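Local atomic coordinates of dioxygenase (Pseudomonas brassicacearum, PDB entry 5V2D), a protein that probably cleaves the central double bond of lignin-derived stilbenes with molecular oxygen at an iron centre held by four histidines. Residues V45-I50 / N94-L99; G52-S57 / F90-G95; V455-L460 / F488-S493; R465-V470 / I481-I486. All blocks are in the same frame, centred on the assembly; numbering follows the deposited sequence.

Contact 1 (V45-I50 / N94-L99)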
loop_
_atom_site.group_PDB
_atom_site.type_symbol
_atom_site.label_atom_id
_atom_site.label_comp_id
_atom_site.label_asym_id
_atom_site.label_seq_id
_atom_site.Cartn_x
_atom_site.Cartn_y
_atom_site.Cartn_z
ATOM N N VAL A 45 13.564 9.215 18.171
ATOM C CA VAL A 45 13.169 10.435 18.879
ATOM C C VAL A 45 12.350 10.012 20.095
ATOM O O VAL A 45 11.296 9.419 19.950
ATOM C CB VAL A 45 12.358 11.374 17.988
ATOM C CG1 VAL A 45 12.189 12.763 18.664
ATOM C CG2 VAL A 45 13.061 11.597 16.684
ATOM N N PHE A 46 12.890 10.223 21.288
ATOM C CA PHE A 46 12.404 9.577 22.508
ATOM C C PHE A 46 11.022 10.139 22.938
ATOM O O PHE A 46 10.240 9.436 23.582
ATOM C CB PHE A 46 13.428 9.769 23.621
ATOM C CG PHE A 46 13.210 8.905 24.827
ATOM C CD1 PHE A 46 13.666 7.555 24.859
ATOM C CD2 PHE A 46 12.510 9.405 25.944
ATOM C CE1 PHE A 46 13.373 6.764 25.979
ATOM C CE2 PHE A 46 12.243 8.590 27.059
ATOM C CZ PHE A 46 12.671 7.288 27.080
ATOM N N ASP A 47 10.788 11.411 22.630
ATOM C CA ASP A 47 9.536 12.047 23.016
ATOM C C ASP A 47 9.214 13.146 22.039
ATOM O O ASP A 47 10.082 13.981 21.663
ATOM C CB ASP A 47 9.650 12.687 24.446
ATOM C CG ASP A 47 8.266 13.104 24.992
ATOM O OD1 ASP A 47 7.356 12.233 25.149
ATOM O OD2 ASP A 47 8.161 14.284 25.241
ATOM N N LEU A 48 7.982 13.120 21.552
ATOM C CA LEU A 48 7.583 14.056 20.501
ATOM C C LEU A 48 6.724 15.160 21.108
ATOM O O LEU A 48 5.904 14.861 21.941
ATOM C CB LEU A 48 6.880 13.326 19.411
ATOM C CG LEU A 48 7.749 12.345 18.606
ATOM C CD1 LEU A 48 6.925 11.399 17.774
ATOM C CD2 LEU A 48 8.728 13.057 17.674
ATOM N N GLU A 49 6.928 16.384 20.665
ATOM C CA GLU A 49 6.100 17.538 21.063
ATOM C C GLU A 49 4.706 17.369 20.520
ATOM O O GLU A 49 4.544 17.031 19.310
ATOM C CB GLU A 49 6.562 18.847 20.422
ATOM C CG GLU A 49 7.831 19.431 20.946
ATOM C CD GLU A 49 8.060 20.860 20.436
ATOM O OE1 GLU A 49 8.594 20.967 19.314
ATOM O OE2 GLU A 49 7.620 21.866 21.124
ATOM N N ILE A 50 3.688 17.687 21.329
ATOM C CA ILE A 50 2.319 17.566 20.924
ATOM C C ILE A 50 1.569 18.878 21.136
ATOM O O ILE A 50 1.617 19.424 22.223
ATOM C CB ILE A 50 1.632 16.468 21.747
ATOM C CG1 ILE A 50 2.411 15.148 21.611
ATOM C CG2 ILE A 50 0.157 16.263 21.324
ATOM C CD1 ILE A 50 1.760 14.062 22.413
ATOM N N ASN A 94 0.040 6.396 27.143
ATOM C CA ASN A 94 -0.303 7.395 28.179
ATOM C C ASN A 94 -0.105 8.871 27.809
ATOM O O ASN A 94 0.455 9.601 28.597
ATOM C CB ASN A 94 0.605 7.140 29.389
ATOM C CG ASN A 94 -0.108 6.464 30.340
ATOM O OD1 ASN A 94 -0.876 7.086 31.141
ATOM N ND2 ASN A 94 -0.004 5.162 30.274
ATOM N N GLY A 95 -0.451 9.289 26.599
ATOM C CA GLY A 95 -0.288 10.659 26.199
ATOM C C GLY A 95 1.057 11.078 25.656
ATOM O O GLY A 95 1.243 12.243 25.350
ATOM N N LYS A 96 1.992 10.125 25.547
ATOM C CA LYS A 96 3.327 10.385 25.017
ATOM C C LYS A 96 3.561 9.538 23.759
ATOM O O LYS A 96 3.049 8.454 23.628
ATOM C CB LYS A 96 4.370 10.041 26.026
ATOM C CG LYS A 96 4.273 10.969 27.259
ATOM C CD LYS A 96 5.393 10.670 28.259
ATOM C CE LYS A 96 5.924 11.940 28.989
ATOM N NZ LYS A 96 6.884 12.899 28.252
ATOM N N VAL A 97 4.283 10.146 22.819
ATOM C CA VAL A 97 4.565 9.448 21.540
ATOM C C VAL A 97 6.073 9.474 21.331
ATOM O O VAL A 97 6.726 10.527 21.548
ATOM C CB VAL A 97 3.869 10.093 20.349
ATOM C CG1 VAL A 97 4.012 9.213 19.149
ATOM C CG2 VAL A 97 2.410 10.240 20.623
ATOM N N SER A 98 6.607 8.330 20.967
ATOM C CA SER A 98 8.006 8.220 20.535
ATOM C C SER A 98 8.105 7.660 19.105
ATOM O O SER A 98 7.109 7.160 18.590
ATOM C CB SER A 98 8.785 7.361 21.500
ATOM O OG SER A 98 8.240 6.056 21.506
ATOM N N LEU A 99 9.272 7.816 18.472
ATOM C CA LEU A 99 9.427 7.398 17.075
ATOM C C LEU A 99 10.742 6.635 16.950
ATOM O O LEU A 99 11.787 7.040 17.507
ATOM C CB LEU A 99 9.465 8.576 16.168
ATOM C CG LEU A 99 9.848 8.356 14.710
ATOM C CD1 LEU A 99 8.893 7.472 13.955
ATOM C CD2 LEU A 99 9.952 9.745 14.093
HETATM O O HOH W 1 5.176 12.920 23.498
#
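Val45 and Leu99 form an antiparallel hydrogen-bonded pair, with Val45 N 2.9 Å from Leu99 O and Leu99 N 3.0 Å from Val45 O, while the end-to-end directions of 45-50 and 95-99 lie 145° apart. Beyond this pair the register slips: three steps from Val45 to Leu48 match only two from Leu99 to Val97. The next bond, Leu48 N to Val97 O, is 2.9 Å long and is bent, 139° at the hydrogen. Leu48 turns its CB toward the other segment and sets CD1 3.9 Å from CG1 of Val97 and 4.1 Å from CB of Leu99. Further along, the Ile50 CD1 methyl comes to 3.5 Å from Gly95 O. This slip marks a switch of blades in the seven-bladed beta-propeller of the carotenoid oxygenase family: strand 43-45 edges the sheet of 96-103, whereas 50-52 edges that of 482-486, whose Ile484 packs against Leu48, Ile50 and Val97. The opposite flank is polar. Asp47 points its CB away, but with CG anti to the backbone N (chi1 -168°) its carboxylate reaches back to Lys96, whose chain bends twice near its end; OD1 and NZ, 3.2 Å apart, make a salt bridge with a weak hydrogen bond. Val97 N, facing the break in the ladder, donates to a water at 3.0 Å that also bonds Asp47 OD1 and Leu48 O.

Contact 2 (G52-S57 / F90-G95)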
loop_
_atom_site.group_PDB
_atom_site.type_symbol
_atom_site.label_atom_id
_atom_site.label_comp_id
_atom_site.label_asym_id
_atom_site.label_seq_id
_atom_site.Cartn_x
_atom_site.Cartn_y
_atom_site.Cartn_z
ATOM N N GLY A 52 -2.105 20.580 21.277
ATOM C CA GLY A 52 -3.485 20.101 21.484
ATOM C C GLY A 52 -3.459 19.105 22.601
ATOM O O GLY A 52 -2.671 19.255 23.477
ATOM N N VAL A 53 -4.297 18.091 22.597
ATOM C CA VAL A 53 -4.415 17.126 23.685
ATOM C C VAL A 53 -4.569 15.735 23.129
ATOM O O VAL A 53 -5.573 15.418 22.421
ATOM C CB VAL A 53 -5.727 17.413 24.507
ATOM C CG1 VAL A 53 -5.776 16.457 25.690
ATOM C CG2 VAL A 53 -5.716 18.885 24.985
ATOM N N LEU A 54 -3.578 14.890 23.378
ATOM C CA LEU A 54 -3.633 13.537 22.892
ATOM C C LEU A 54 -4.341 12.703 23.861
ATOM O O LEU A 54 -3.907 12.617 24.983
ATOM C CB LEU A 54 -2.195 12.996 22.689
ATOM C CG LEU A 54 -2.068 11.569 22.290
ATOM C CD1 LEU A 54 -2.520 11.522 20.849
ATOM C CD2 LEU A 54 -0.650 11.108 22.336
ATOM N N PRO A 55 -5.392 11.981 23.433
ATOM C CA PRO A 55 -6.085 11.129 24.428
ATOM C C PRO A 55 -5.163 10.152 25.054
ATOM O O PRO A 55 -4.429 9.393 24.357
ATOM C CB PRO A 55 -7.134 10.421 23.617
ATOM C CG PRO A 55 -7.416 11.377 22.512
ATOM C CD PRO A 55 -6.076 11.991 22.145
ATOM N N ALA A 56 -5.188 10.123 26.382
ATOM C CA ALA A 56 -4.319 9.265 27.151
ATOM C C ALA A 56 -4.626 7.809 27.010
ATOM O O ALA A 56 -3.764 6.969 27.295
ATOM C CB ALA A 56 -4.273 9.682 28.613
ATOM N N SER A 57 -5.797 7.477 26.542
ATOM C CA SER A 57 -6.139 6.047 26.469
ATOM C C SER A 57 -5.585 5.403 25.182
ATOM O O SER A 57 -5.666 4.218 25.033
ATOM C CB SER A 57 -7.645 5.897 26.494
ATOM O OG SER A 57 -8.198 6.470 25.314
ATOM N N PHE A 90 5.575 4.738 15.473
ATOM C CA PHE A 90 5.193 5.750 16.418
ATOM C C PHE A 90 4.501 5.013 17.561
ATOM O O PHE A 90 3.383 4.485 17.382
ATOM C CB PHE A 90 4.259 6.755 15.831
ATOM C CG PHE A 90 4.868 7.665 14.811
ATOM C CD1 PHE A 90 5.439 8.838 15.170
ATOM C CD2 PHE A 90 4.822 7.334 13.455
ATOM C CE1 PHE A 90 5.960 9.750 14.258
ATOM C CE2 PHE A 90 5.354 8.218 12.521
ATOM C CZ PHE A 90 5.934 9.441 12.917
ATOM N N HIS A 91 5.134 4.984 18.733
ATOM C CA HIS A 91 4.574 4.271 19.845
ATOM C C HIS A 91 3.829 5.255 20.804
ATOM O O HIS A 91 4.459 6.199 21.317
ATOM C CB HIS A 91 5.669 3.569 20.615
ATOM C CG HIS A 91 5.160 2.819 21.809
ATOM N ND1 HIS A 91 4.278 1.755 21.699
ATOM C CD2 HIS A 91 5.381 3.011 23.141
ATOM C CE1 HIS A 91 3.980 1.317 22.918
ATOM N NE2 HIS A 91 4.628 2.060 23.811
ATOM N N PHE A 92 2.549 4.993 21.023
ATOM C CA PHE A 92 1.654 5.833 21.808
ATOM C C PHE A 92 1.490 5.144 23.190
ATOM O O PHE A 92 1.078 3.984 23.288
ATOM C CB PHE A 92 0.252 5.922 21.190
ATOM C CG PHE A 92 0.177 6.710 19.933
ATOM C CD1 PHE A 92 -0.523 7.921 19.904
ATOM C CD2 PHE A 92 0.711 6.280 18.765
ATOM C CE1 PHE A 92 -0.616 8.662 18.761
ATOM C CE2 PHE A 92 0.628 7.049 17.605
ATOM C CZ PHE A 92 -0.027 8.238 17.612
ATOM N N ALA A 93 1.804 5.871 24.247
ATOM C CA ALA A 93 1.490 5.319 25.580
ATOM C C ALA A 93 1.202 6.447 26.523
ATOM O O ALA A 93 2.010 7.345 26.696
ATOM C CB ALA A 93 2.606 4.456 26.152
ATOM N N ASN A 94 0.040 6.396 27.143
ATOM C CA ASN A 94 -0.303 7.395 28.179
ATOM C C ASN A 94 -0.105 8.871 27.809
ATOM O O ASN A 94 0.455 9.601 28.597
ATOM C CB ASN A 94 0.605 7.140 29.389
ATOM C CG ASN A 94 -0.108 6.464 30.340
ATOM O OD1 ASN A 94 -0.876 7.086 31.141
ATOM N ND2 ASN A 94 -0.004 5.162 30.274
ATOM N N GLY A 95 -0.451 9.289 26.599
ATOM C CA GLY A 95 -0.288 10.659 26.199
ATOM C C GLY A 95 1.057 11.078 25.656
ATOM O O GLY A 95 1.243 12.243 25.350
HETATM O O HOH W 2 -1.837 8.228 24.457
HETATM O O HOH W 3 -2.058 4.772 26.759
#
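Leu54 sets both methyls obliquely against the Phe92 ring: CD1 lies 4.0 Å from ring atom CE1 and CD2 4.0 Å from ring atom CD1, the two side chains crossing at about a right angle. With CG anti to the backbone N, Leu54 reaches inward far enough for CD2 also to touch the main chain of Gly95, 3.7 Å from its C atom. This is the tight part, and it continues beyond the two segments, for Val97, Ile484 and Leu468 pack around the same pair. Leu54 and Phe92 are buried, whereas on the outer side Ala56 and Asn94 lie exposed. Asn94 and Gly95, with positive phi of 50° and 85°, form the two-residue type I' turn that joins strands 85-93 and 96-103 in a hairpin, and Ala56 lies beside it with little side-chain packing. Here water does the joining. One molecule donates to Pro55 O and accepts from Gly95 N, both at 2.8 Å; another donates to Ala56 O at 2.8 Å and accepts from Asn94 N at 2.7 Å. Beside them Asn94 CA approaches Ala56 O at 3.6 Å, 149° at the hydrogen, in a CA-H...O contact. The bridging waters thus satisfy two turn amides and two carbonyls that do not pair directly, while the grip by side chains is left to the apolar inner part.

Contact 3 (V455-L460 / F488-S493)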
loop_
_atom_site.group_PDB
_atom_site.type_symbol
_atom_site.label_atom_id
_atom_site.label_comp_id
_atom_site.label_asym_id
_atom_site.label_seq_id
_atom_site.Cartn_x
_atom_site.Cartn_y
_atom_site.Cartn_z
ATOM N N VAL A 455 -5.632 8.677 12.367
ATOM C CA VAL A 455 -4.279 9.139 12.548
ATOM C C VAL A 455 -3.571 9.057 11.189
ATOM O O VAL A 455 -3.673 8.050 10.476
ATOM C CB VAL A 455 -3.563 8.310 13.571
ATOM C CG1 VAL A 455 -2.093 8.820 13.735
ATOM C CG2 VAL A 455 -4.298 8.357 14.905
ATOM N N ALA A 456 -2.879 10.105 10.816
ATOM C CA ALA A 456 -2.177 10.131 9.554
ATOM C C ALA A 456 -1.048 11.117 9.566
ATOM O O ALA A 456 -1.115 12.126 10.268
ATOM C CB ALA A 456 -3.130 10.538 8.414
ATOM N N LEU A 457 -0.047 10.881 8.762
ATOM C CA LEU A 457 0.963 11.877 8.556
ATOM C C LEU A 457 0.428 12.978 7.674
ATOM O O LEU A 457 -0.213 12.734 6.634
ATOM C CB LEU A 457 2.217 11.293 7.855
ATOM C CG LEU A 457 3.142 10.478 8.807
ATOM C CD1 LEU A 457 4.178 9.791 7.952
ATOM C CD2 LEU A 457 3.831 11.322 9.858
ATOM N N LEU A 458 0.733 14.187 8.114
ATOM C CA LEU A 458 0.443 15.414 7.405
ATOM C C LEU A 458 1.782 16.010 6.968
ATOM O O LEU A 458 2.675 16.270 7.770
ATOM C CB LEU A 458 -0.336 16.393 8.314
ATOM C CG LEU A 458 -0.530 17.842 7.766
ATOM C CD1 LEU A 458 -1.431 17.780 6.583
ATOM C CD2 LEU A 458 -1.091 18.772 8.858
ATOM N N ASN A 459 1.909 16.177 5.662
ATOM C CA ASN A 459 3.067 16.739 5.037
ATOM C C ASN A 459 2.760 18.238 4.826
ATOM O O ASN A 459 1.856 18.562 4.056
ATOM C CB ASN A 459 3.362 16.100 3.654
ATOM C CG ASN A 459 3.257 14.601 3.649
ATOM O OD1 ASN A 459 3.923 13.954 4.436
ATOM N ND2 ASN A 459 2.272 14.044 2.801
ATOM N N LEU A 460 3.550 19.096 5.446
ATOM C CA LEU A 460 3.418 20.528 5.295
ATOM C C LEU A 460 4.466 20.874 4.272
ATOM O O LEU A 460 5.646 21.075 4.595
ATOM C CB LEU A 460 3.653 21.225 6.612
ATOM C CG LEU A 460 2.560 21.429 7.676
ATOM C CD1 LEU A 460 1.158 21.368 7.174
ATOM C CD2 LEU A 460 2.692 20.429 8.787
ATOM N N PHE A 488 11.958 16.120 11.814
ATOM C CA PHE A 488 12.470 15.979 10.469
ATOM C C PHE A 488 11.362 15.606 9.545
ATOM O O PHE A 488 10.351 15.106 9.976
ATOM C CB PHE A 488 13.671 14.939 10.384
ATOM C CG PHE A 488 13.283 13.530 10.737
ATOM C CD1 PHE A 488 12.827 12.675 9.788
ATOM C CD2 PHE A 488 13.424 13.057 12.015
ATOM C CE1 PHE A 488 12.448 11.327 10.113
ATOM C CE2 PHE A 488 12.971 11.763 12.371
ATOM C CZ PHE A 488 12.498 10.918 11.396
ATOM N N ARG A 489 11.573 15.890 8.274
ATOM C CA ARG A 489 10.612 15.584 7.215
ATOM C C ARG A 489 10.490 14.057 6.937
ATOM O O ARG A 489 11.484 13.365 6.669
ATOM C CB ARG A 489 11.049 16.235 5.901
ATOM C CG ARG A 489 10.132 15.967 4.718
ATOM C CD ARG A 489 10.747 16.604 3.457
ATOM N NE ARG A 489 12.063 16.068 3.184
ATOM C CZ ARG A 489 12.301 14.988 2.446
ATOM N NH1 ARG A 489 11.344 14.333 1.744
ATOM N NH2 ARG A 489 13.605 14.618 2.332
ATOM N N MET A 490 9.271 13.593 6.959
ATOM C CA MET A 490 8.964 12.192 6.627
ATOM C C MET A 490 8.719 12.181 5.121
ATOM O O MET A 490 7.771 12.834 4.622
ATOM C CB MET A 490 7.680 11.755 7.347
ATOM C CG MET A 490 7.762 11.775 8.878
ATOM S SD MET A 490 8.851 10.573 9.652
ATOM C CE MET A 490 7.833 9.134 9.476
ATOM N N ARG A 491 9.463 11.334 4.427
ATOM C CA ARG A 491 9.191 11.110 2.986
ATOM C C ARG A 491 7.807 10.452 2.819
ATOM O O ARG A 491 7.306 9.767 3.690
ATOM C CB ARG A 491 10.275 10.204 2.405
ATOM C CG ARG A 491 10.321 10.155 0.919
ATOM C CD ARG A 491 11.617 9.425 0.469
ATOM N NE ARG A 491 11.833 9.672 -0.974
ATOM C CZ ARG A 491 11.646 8.781 -1.960
ATOM N NH1 ARG A 491 11.867 9.172 -3.221
ATOM N NH2 ARG A 491 11.230 7.513 -1.746
ATOM N N MET A 492 7.231 10.633 1.665
ATOM C CA MET A 492 5.978 9.932 1.327
ATOM C C MET A 492 6.151 8.469 1.547
ATOM O O MET A 492 7.203 7.931 1.224
ATOM C CB MET A 492 5.528 10.287 -0.093
ATOM C CG MET A 492 4.242 9.659 -0.551
ATOM S SD MET A 492 2.890 10.238 0.505
ATOM C CE MET A 492 1.498 9.404 -0.167
ATOM N N SER A 493 5.121 7.821 2.068
ATOM C CA SER A 493 5.127 6.442 2.446
ATOM C C SER A 493 4.164 5.651 1.581
ATOM O O SER A 493 3.375 6.191 0.742
ATOM C CB SER A 493 4.773 6.249 3.928
ATOM O OG SER A 493 5.593 7.110 4.771
#
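Asn459 and Met490 mark the nearest backbone approach, their CA atoms 7.6 Å apart, so strand 455-460 and the irregular segment 488-493 meet through side chains rather than as paired strands. The apolar core is Leu457 against Met490, two side chains crossing at about a right angle. Met490 is folded about CB-CG (chi2 -68°) and CG-SD (chi3 -76°), and this curl wraps it about the leucine tip: Leu457 CD1 lies 4.0 Å from Met490 CE and 4.1 Å from Met490 CB, and Leu457 CD2 sits 4.1 Å from Met490 CG.

Around Asn459 the contact is polar, though still buried. The Asn459 amide only lies near Met490 O and Met492 SD, the latter 4.5 Å from its ND2; its bonding goes to a third residue. Gln436, on strand 433-442, gives its NE2 to Asn459 OD1 and to Arg491 O and pairs its OE1 with Ser493 OG, so one side-chain amide ties the strand to the segment. Arg489 and Arg491 bond to backbone carbonyls of the N-terminal region, including those of Ala34 and Tyr36. The side chain of Met492 is about 11 Å from the bound iron, and 488-493 leads toward His495, one of the four histidine ligands. Such a buried link between a blade sheet and the connection leading into strand 496-500, which returns to the first blade's sheet, fits the ring closure of the seven-bladed propeller in carotenoid cleavage oxygenases, built round a four-histidine iron site.

Contact 4 (R465-V470 / I481-I486)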
loop_
_atom_site.group_PDB
_atom_site.type_symbol
_atom_site.label_atom_id
_atom_site.label_comp_id
_atom_site.label_asym_id
_atom_site.label_seq_id
_atom_site.Cartn_x
_atom_site.Cartn_y
_atom_site.Cartn_z
ATOM N N ARG A 465 8.007 20.147 6.460
ATOM C CA ARG A 465 7.821 19.725 7.861
ATOM C C ARG A 465 6.770 18.626 7.831
ATOM O O ARG A 465 5.980 18.549 6.892
ATOM C CB ARG A 465 7.270 20.921 8.707
ATOM C CG ARG A 465 7.567 20.883 10.173
ATOM C CD ARG A 465 7.482 22.249 10.889
ATOM N NE ARG A 465 6.171 22.907 10.660
ATOM C CZ ARG A 465 4.989 22.652 11.276
ATOM N NH1 ARG A 465 4.776 21.663 12.152
ATOM N NH2 ARG A 465 3.918 23.429 11.022
ATOM N N SER A 466 6.677 17.856 8.892
ATOM C CA SER A 466 5.775 16.743 9.016
ATOM C C SER A 466 5.196 16.740 10.407
ATOM O O SER A 466 5.885 17.065 11.369
ATOM C CB SER A 466 6.534 15.403 8.758
ATOM O OG SER A 466 7.105 15.386 7.474
ATOM N N GLU A 467 3.930 16.374 10.511
ATOM C CA GLU A 467 3.240 16.132 11.786
ATOM C C GLU A 467 2.499 14.826 11.665
ATOM O O GLU A 467 2.025 14.515 10.573
ATOM C CB GLU A 467 2.131 17.217 12.067
ATOM C CG GLU A 467 2.757 18.577 12.181
ATOM C CD GLU A 467 1.708 19.743 12.377
ATOM O OE1 GLU A 467 0.552 19.534 12.137
ATOM O OE2 GLU A 467 2.073 20.842 12.765
ATOM N N LEU A 468 2.355 14.116 12.767
ATOM C CA LEU A 468 1.418 13.040 12.789
ATOM C C LEU A 468 0.100 13.604 13.442
ATOM O O LEU A 468 0.126 14.022 14.639
ATOM C CB LEU A 468 1.955 11.928 13.624
ATOM C CG LEU A 468 1.212 10.610 13.588
ATOM C CD1 LEU A 468 1.194 10.032 12.194
ATOM C CD2 LEU A 468 1.862 9.650 14.611
ATOM N N VAL A 469 -0.972 13.709 12.664
ATOM C CA VAL A 469 -2.208 14.318 13.185
ATOM C C VAL A 469 -3.188 13.264 13.691
ATOM O O VAL A 469 -3.247 12.138 13.151
ATOM C CB VAL A 469 -2.899 15.227 12.174
ATOM C CG1 VAL A 469 -1.982 16.408 11.913
ATOM C CG2 VAL A 469 -3.346 14.522 10.908
ATOM N N VAL A 470 -3.920 13.620 14.744
ATOM C CA VAL A 470 -4.926 12.767 15.303
ATOM C C VAL A 470 -6.281 13.480 15.288
ATOM O O VAL A 470 -6.426 14.540 15.893
ATOM C CB VAL A 470 -4.566 12.413 16.755
ATOM C CG1 VAL A 470 -5.627 11.444 17.306
ATOM C CG2 VAL A 470 -3.143 11.831 16.887
ATOM N N ILE A 481 -7.413 16.882 16.984
ATOM C CA ILE A 481 -7.430 17.104 18.381
ATOM C C ILE A 481 -5.989 17.183 18.912
ATOM O O ILE A 481 -5.750 17.733 19.978
ATOM C CB ILE A 481 -8.256 16.025 19.115
ATOM C CG1 ILE A 481 -7.611 14.630 19.007
ATOM C CG2 ILE A 481 -9.699 16.168 18.645
ATOM C CD1 ILE A 481 -8.403 13.550 19.628
ATOM N N ALA A 482 -5.043 16.615 18.173
ATOM C CA ALA A 482 -3.624 16.631 18.547
ATOM C C ALA A 482 -2.771 16.608 17.302
ATOM O O ALA A 482 -3.106 15.952 16.325
ATOM C CB ALA A 482 -3.276 15.454 19.416
ATOM N N ARG A 483 -1.722 17.401 17.306
ATOM C CA ARG A 483 -0.699 17.399 16.256
ATOM C C ARG A 483 0.626 17.040 16.870
ATOM O O ARG A 483 1.127 17.748 17.744
ATOM C CB ARG A 483 -0.563 18.754 15.581
ATOM C CG ARG A 483 -1.862 19.275 14.930
ATOM C CD ARG A 483 -1.580 20.623 14.359
ATOM N NE ARG A 483 -2.672 21.245 13.655
ATOM C CZ ARG A 483 -2.723 21.406 12.332
ATOM N NH1 ARG A 483 -1.795 20.983 11.497
ATOM N NH2 ARG A 483 -3.752 21.969 11.809
ATOM N N ILE A 484 1.171 15.905 16.430
ATOM C CA ILE A 484 2.445 15.406 16.954
ATOM C C ILE A 484 3.570 15.863 16.025
ATOM O O ILE A 484 3.640 15.428 14.865
ATOM C CB ILE A 484 2.380 13.888 17.099
ATOM C CG1 ILE A 484 1.221 13.505 18.027
ATOM C CG2 ILE A 484 3.674 13.336 17.582
ATOM C CD1 ILE A 484 0.779 12.067 17.691
ATOM N N ARG A 485 4.436 16.770 16.513
ATOM C CA ARG A 485 5.414 17.393 15.629
ATOM C C ARG A 485 6.607 16.425 15.500
ATOM O O ARG A 485 6.990 15.797 16.465
ATOM C CB ARG A 485 5.907 18.712 16.174
ATOM C CG ARG A 485 4.869 19.822 16.168
ATOM C CD ARG A 485 5.582 21.174 16.478
ATOM N NE ARG A 485 4.548 22.159 16.783
ATOM C CZ ARG A 485 4.065 22.454 17.983
ATOM N NH1 ARG A 485 4.563 21.913 19.086
ATOM N NH2 ARG A 485 3.117 23.382 18.078
ATOM N N ILE A 486 7.093 16.274 14.299
ATOM C CA ILE A 486 8.259 15.399 13.991
ATOM C C ILE A 486 9.360 16.360 13.617
ATOM O O ILE A 486 9.160 17.247 12.793
ATOM C CB ILE A 486 7.909 14.451 12.853
ATOM C CG1 ILE A 486 6.726 13.587 13.288
ATOM C CG2 ILE A 486 9.063 13.472 12.625
ATOM C CD1 ILE A 486 5.913 13.120 12.165
HETATM O O HOH W 4 9.166 17.919 10.304
#
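Val470 O receives two successive amides, Ile481 N at 2.8 Å and Ala482 N in a weak bond at 3.4 Å, so that both residues stand opposite one in a classic beta bulge. Past the bulge the pairing tightens, with Leu468 N to Ile484 O and Ile484 N to Leu468 O both 2.8 Å, then loosens toward Ser466 and Ile486, where a water joins Ser466 N to Ile486 O. These strands form a beta hairpin within the last blade of the propeller, their axes 4.5 Å apart at closest and 150° apart in direction. On the apolar face Leu468 and Ile484 run alongside each other, CB to CB 4.0 Å, and CD1 of Ile484 reaches CG2 of Val470; Phe90 and Phe92 cover this face. The other face carries a salt-bridge network. Extended beyond CG, Glu467 offers the syn lone pair of OE1 to Arg483 NH1 at 2.8 Å, nearly straight (168°) and in the guanidinium plane, although the carboxylate is turned 76° from it. OE2 is met on the anti side by Arg465 NH1 at 2.9 Å. Held at both oxygens, the carboxylate is probably fixed in rotation. Arg465 NE also pairs with Glu463.

Followed from the N terminus, contact 1 closes a loop from 45-50 to 94-99, and contact 2 nests in it, sharing Asn94 and Gly95 at the turn of one hairpin. Much later contact 3 closes the loop from 455-460 to 488-493, with contact 4, the hairpin 465-470/481-486, nested inside. The two nests follow in series without crossing, yet meet in space: Glu49 O bonds Arg485 N and Val53 N bonds Ile481 O, adding strand 50-52 to the last sheet. Phe90 of contact 2 packs on residues of contacts 3 and 4. Met490 N bonds Ser466 OG, linking contacts 3 and 4. Together they tie the first and last propeller blades face to face.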